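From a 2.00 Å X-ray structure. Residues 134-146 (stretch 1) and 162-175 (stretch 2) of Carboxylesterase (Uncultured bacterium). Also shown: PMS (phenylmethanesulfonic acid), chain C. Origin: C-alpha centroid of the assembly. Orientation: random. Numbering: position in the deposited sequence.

Stretch 1, residues 134-146: DLYDWDKLCAMLA
Stretch 2 162-175: AVVFGHIAGEVARR

Two helices of one chain, 138-146 and 165-175, cross almost at right angles: their N-to-C directions differ by 98° (signed crossing angle -98°), and their axes approach to 9.9 Å. Cys142 and His167 mark the register, their CA atoms 6.5 Å apart, and the two stretches bury 611 Å² in all. Stretch 1 opens with the end of an earlier helix, then breaks at Asp137 (phi/psi -92/95), the N-cap of the next helix; its OD1 accepts a weak capping bond from Lys140 N at 3.4 Å. Stretch 2 enters through Val163 (-118/-40) and Val164 (-84/-4) before its helix begins.

Trp138 (chi1 t, chi2 -86°) and His167 (chi1 m, chi2 82°) interlock, each a knob in the other stretch's hole. The Trp138 six-membered ring stacks offset on the His167 ring, centroids 4.3 Å apart and planes at 27°. The opposite imidazole face receives Leu141 (t, p), whose CD2 stands 3.2 Å from the His167 ring centroid, nearly on the ring normal. Cys142 (m) lies at the imidazole edge, SG 4.1 Å from His167 CD2. His167 NE2 is satisfied by water 1, whose O lies 2.9 Å from His167 NE2; that water donates to Leu135 O at 2.7 Å, so it links the imidazole to a backbone carbonyl.

The indole N-H is fully engaged: Trp138 NE1 donates to Glu171 OE1 at 2.9 Å and 170°. Glu171 (t, p, chi3 6°) gathers donors at both carboxylate oxygens. Glu171 OE1 also accepts from Arg174 NH1 at 2.8 Å, and Glu171 OE2 from Arg175 NE at 2.6 Å, both within salt bridges; Arg175 NH2 adds a weak bond to Glu171 OE2 at 3.2 Å. Water 3 donates to Glu171 OE2 at 2.6 Å and to Asp139 OD1 at 3.1 Å. Asp139 (m) meets Arg174 (m, t, p, chi4 -113°) in a long salt bridge, OD1 to NH1 3.7 Å, purely electrostatic because the oxygen lies well out of the guanidinium plane. Water 2 supplies the hydrogen bonds that this contact lacks, accepting from Arg174 NH2 at 2.5 Å and donating to Asp139 OD1 at 3.2 Å.

Gly170 leaves room for the indole: a CB there would sit 2.9 Å from Trp138 CH2. Apolar contacts complete the interface. Leu145 (m, t) brings CD1 to 3.6 Å from Val164 CB and 3.8 Å from Ile168 CG2, while Leu135 CD2 reaches Val163 CG1 at 4.1 Å.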

# COMPACT_ATOMS: atom_id res chain seq x y z
N ASP A 134 -19.20 -6.86 7.25
CA ASP A 134 -19.63 -5.92 6.23
C ASP A 134 -18.46 -5.58 5.32
O ASP A 134 -18.61 -5.48 4.10
CB ASP A 134 -20.19 -4.65 6.86
CG ASP A 134 -21.40 -4.92 7.73
OD1 ASP A 134 -22.24 -5.75 7.32
OD2 ASP A 134 -21.50 -4.30 8.81
N LEU A 135 -17.28 -5.43 5.93
CA LEU A 135 -16.07 -5.18 5.17
C LEU A 135 -15.78 -6.32 4.20
O LEU A 135 -15.28 -6.10 3.09
CB LEU A 135 -14.88 -4.99 6.12
CG LEU A 135 -14.10 -3.68 6.03
CD1 LEU A 135 -15.05 -2.50 6.11
CD2 LEU A 135 -13.07 -3.63 7.15
N TYR A 136 -16.11 -7.54 4.62
CA TYR A 136 -15.76 -8.70 3.79
C TYR A 136 -16.73 -8.91 2.62
O TYR A 136 -16.43 -9.64 1.68
CB TYR A 136 -15.68 -9.97 4.65
CG TYR A 136 -14.75 -9.82 5.83
CD1 TYR A 136 -13.73 -8.87 5.83
CD2 TYR A 136 -14.89 -10.62 6.96
CE1 TYR A 136 -12.89 -8.73 6.90
CE2 TYR A 136 -14.04 -10.48 8.04
CZ TYR A 136 -13.04 -9.53 8.01
OH TYR A 136 -12.20 -9.38 9.07
N ASP A 137 -17.89 -8.25 2.66
CA ASP A 137 -18.85 -8.37 1.56
C ASP A 137 -18.62 -7.25 0.54
O ASP A 137 -19.14 -6.14 0.68
CB ASP A 137 -20.28 -8.31 2.10
CG ASP A 137 -21.33 -8.67 1.04
OD1 ASP A 137 -21.09 -8.48 -0.17
OD2 ASP A 137 -22.42 -9.16 1.43
N TRP A 138 -17.85 -7.58 -0.50
CA TRP A 138 -17.36 -6.58 -1.45
C TRP A 138 -18.45 -5.76 -2.14
O TRP A 138 -18.44 -4.52 -2.10
CB TRP A 138 -16.50 -7.27 -2.52
CG TRP A 138 -15.89 -6.31 -3.48
CD1 TRP A 138 -16.46 -5.81 -4.62
CD2 TRP A 138 -14.59 -5.71 -3.38
NE1 TRP A 138 -15.59 -4.94 -5.23
CE2 TRP A 138 -14.44 -4.86 -4.49
CE3 TRP A 138 -13.54 -5.82 -2.47
CZ2 TRP A 138 -13.27 -4.13 -4.72
CZ3 TRP A 138 -12.38 -5.09 -2.69
CH2 TRP A 138 -12.25 -4.26 -3.81
N ASP A 139 -19.37 -6.46 -2.80
CA ASP A 139 -20.40 -5.81 -3.60
C ASP A 139 -21.33 -4.96 -2.74
O ASP A 139 -21.79 -3.90 -3.18
CB ASP A 139 -21.20 -6.86 -4.37
CG ASP A 139 -20.33 -7.63 -5.36
OD1 ASP A 139 -19.33 -7.05 -5.86
OD2 ASP A 139 -20.64 -8.81 -5.63
N LYS A 140 -21.60 -5.43 -1.54
CA LYS A 140 -22.49 -4.72 -0.62
C LYS A 140 -21.85 -3.42 -0.11
O LYS A 140 -22.48 -2.35 -0.10
CB LYS A 140 -22.87 -5.63 0.54
CG LYS A 140 -23.85 -5.02 1.52
CD LYS A 140 -24.29 -6.06 2.54
CE LYS A 140 -24.84 -5.41 3.79
NZ LYS A 140 -26.13 -4.73 3.49
N LEU A 141 -20.59 -3.51 0.30
CA LEU A 141 -19.86 -2.33 0.75
C LEU A 141 -19.74 -1.30 -0.38
O LEU A 141 -19.95 -0.10 -0.15
CB LEU A 141 -18.47 -2.71 1.26
CG LEU A 141 -17.74 -1.54 1.91
CD1 LEU A 141 -18.41 -1.15 3.21
CD2 LEU A 141 -16.28 -1.89 2.15
N CYS A 142 -19.42 -1.78 -1.58
CA CYS A 142 -19.30 -0.90 -2.74
C CYS A 142 -20.63 -0.22 -3.08
O CYS A 142 -20.65 0.96 -3.44
CB CYS A 142 -18.77 -1.70 -3.95
SG CYS A 142 -16.99 -2.12 -3.80
N ALA A 143 -21.73 -0.98 -3.00
CA ALA A 143 -23.07 -0.43 -3.26
C ALA A 143 -23.37 0.67 -2.25
O ALA A 143 -23.83 1.74 -2.62
CB ALA A 143 -24.14 -1.51 -3.20
N MSE A 144 -23.09 0.40 -0.98
CA MSE A 144 -23.24 1.42 0.05
C MSE A 144 -22.43 2.69 -0.21
O MSE A 144 -22.95 3.81 -0.08
CB MSE A 144 -22.85 0.83 1.39
CG MSE A 144 -22.64 1.86 2.49
SE MSE A 144 -22.15 0.94 4.14
CE MSE A 144 -23.63 -0.34 4.23
N LEU A 145 -21.15 2.54 -0.57
CA LEU A 145 -20.31 3.71 -0.83
C LEU A 145 -20.78 4.51 -2.04
O LEU A 145 -20.75 5.74 -2.01
CB LEU A 145 -18.85 3.31 -1.02
CG LEU A 145 -18.18 2.83 0.27
CD1 LEU A 145 -16.78 2.33 0.00
CD2 LEU A 145 -18.19 3.95 1.31
N ALA A 146 -21.20 3.83 -3.11
CA ALA A 146 -21.68 4.54 -4.30
C ALA A 146 -22.92 5.38 -3.98
O ALA A 146 -23.14 6.43 -4.59
CB ALA A 146 -21.98 3.57 -5.43
N ALA A 162 -9.35 6.06 4.61
CA ALA A 162 -8.45 5.21 5.40
C ALA A 162 -8.61 3.71 5.21
O ALA A 162 -7.63 2.96 5.24
CB ALA A 162 -8.60 5.55 6.87
N VAL A 163 -9.85 3.25 5.06
CA VAL A 163 -10.09 1.82 4.93
C VAL A 163 -10.72 1.49 3.58
O VAL A 163 -10.38 0.48 2.96
CB VAL A 163 -10.99 1.29 6.07
CG1 VAL A 163 -11.24 -0.21 5.90
CG2 VAL A 163 -10.35 1.57 7.44
N VAL A 164 -11.64 2.33 3.13
CA VAL A 164 -12.45 2.03 1.96
C VAL A 164 -11.78 2.38 0.62
O VAL A 164 -12.35 2.09 -0.43
CB VAL A 164 -13.83 2.75 2.03
CG1 VAL A 164 -14.56 2.37 3.31
CG2 VAL A 164 -13.66 4.25 1.94
N PHE A 165 -10.60 2.98 0.66
CA PHE A 165 -9.87 3.34 -0.58
C PHE A 165 -9.74 2.15 -1.53
O PHE A 165 -9.95 2.27 -2.75
CB PHE A 165 -8.48 3.90 -0.25
CG PHE A 165 -7.61 4.17 -1.47
CD1 PHE A 165 -7.70 5.38 -2.14
CD2 PHE A 165 -6.68 3.24 -1.90
CE1 PHE A 165 -6.91 5.64 -3.24
CE2 PHE A 165 -5.88 3.50 -3.00
CZ PHE A 165 -5.99 4.70 -3.67
N GLY A 166 -9.38 1.00 -0.97
CA GLY A 166 -9.18 -0.21 -1.73
C GLY A 166 -10.43 -0.68 -2.44
O GLY A 166 -10.37 -1.17 -3.57
N HIS A 167 -11.58 -0.50 -1.79
CA HIS A 167 -12.86 -0.88 -2.38
C HIS A 167 -13.27 0.01 -3.55
O HIS A 167 -13.76 -0.49 -4.57
CB HIS A 167 -13.97 -0.86 -1.33
CG HIS A 167 -14.00 -2.10 -0.48
ND1 HIS A 167 -13.17 -2.28 0.60
CD2 HIS A 167 -14.75 -3.23 -0.58
CE1 HIS A 167 -13.42 -3.46 1.15
NE2 HIS A 167 -14.36 -4.06 0.45
N ILE A 168 -13.12 1.33 -3.42
CA ILE A 168 -13.57 2.22 -4.49
C ILE A 168 -12.60 2.17 -5.68
O ILE A 168 -13.02 2.06 -6.86
CB ILE A 168 -13.77 3.67 -3.99
CG1 ILE A 168 -12.50 4.21 -3.32
CG2 ILE A 168 -14.93 3.72 -3.00
CD1 ILE A 168 -12.69 5.55 -2.63
N ALA A 169 -11.30 2.23 -5.38
CA ALA A 169 -10.28 2.08 -6.43
C ALA A 169 -10.45 0.74 -7.14
O ALA A 169 -10.54 0.65 -8.38
CB ALA A 169 -8.88 2.20 -5.83
N GLY A 170 -10.56 -0.30 -6.32
CA GLY A 170 -10.68 -1.67 -6.79
C GLY A 170 -11.94 -1.90 -7.61
O GLY A 170 -11.92 -2.66 -8.57
N GLU A 171 -13.03 -1.25 -7.24
CA GLU A 171 -14.28 -1.44 -7.96
C GLU A 171 -14.19 -0.78 -9.32
O GLU A 171 -14.75 -1.29 -10.30
CB GLU A 171 -15.48 -0.92 -7.17
CG GLU A 171 -16.83 -1.15 -7.85
CD GLU A 171 -17.17 -2.62 -8.10
OE1 GLU A 171 -16.43 -3.52 -7.65
OE2 GLU A 171 -18.20 -2.89 -8.76
N VAL A 172 -13.49 0.35 -9.41
CA VAL A 172 -13.26 0.90 -10.75
C VAL A 172 -12.48 -0.11 -11.61
O VAL A 172 -12.87 -0.42 -12.78
CB VAL A 172 -12.50 2.23 -10.68
CG1 VAL A 172 -12.09 2.69 -12.08
CG2 VAL A 172 -13.36 3.28 -10.00
N ALA A 173 -11.41 -0.64 -11.01
CA ALA A 173 -10.59 -1.65 -11.68
C ALA A 173 -11.40 -2.86 -12.16
O ALA A 173 -11.19 -3.34 -13.28
CB ALA A 173 -9.48 -2.12 -10.75
N ARG A 174 -12.31 -3.33 -11.32
CA ARG A 174 -13.14 -4.49 -11.63
C ARG A 174 -14.13 -4.16 -12.73
O ARG A 174 -14.41 -5.00 -13.58
CB ARG A 174 -13.88 -4.99 -10.39
CG ARG A 174 -13.01 -5.59 -9.31
CD ARG A 174 -13.85 -6.18 -8.18
NE ARG A 174 -14.65 -7.33 -8.59
CZ ARG A 174 -15.98 -7.34 -8.65
NH1 ARG A 174 -16.67 -6.26 -8.31
NH2 ARG A 174 -16.62 -8.44 -9.04
N ARG A 175 -14.67 -2.94 -12.70
CA ARG A 175 -15.67 -2.57 -13.69
C ARG A 175 -15.09 -2.48 -15.09
O ARG A 175 -15.75 -2.89 -16.05
CB ARG A 175 -16.34 -1.23 -13.35
CG ARG A 175 -17.20 -1.22 -12.10
CD ARG A 175 -18.45 -2.06 -12.26
NE ARG A 175 -19.20 -2.10 -11.00
CZ ARG A 175 -20.46 -1.71 -10.87
NH1 ARG A 175 -21.14 -1.27 -11.92
NH2 ARG A 175 -21.06 -1.79 -9.68
C PMS C . -4.88 1.87 7.38
S PMS C . -3.28 2.57 7.01
C1 PMS C . -5.45 2.40 8.69
C2 PMS C . -5.22 1.73 9.88
C3 PMS C . -5.74 2.21 11.07
C4 PMS C . -6.50 3.37 11.07
C5 PMS C . -6.74 4.05 9.88
C6 PMS C . -6.22 3.56 8.70
O2S PMS C . -3.08 3.98 7.52
O1S PMS C . -2.18 1.84 7.73
O HOH W 1 -14.35 -6.99 0.72
O HOH W 2 -19.03 -8.83 -8.56
O HOH W 3 -19.77 -4.43 -7.38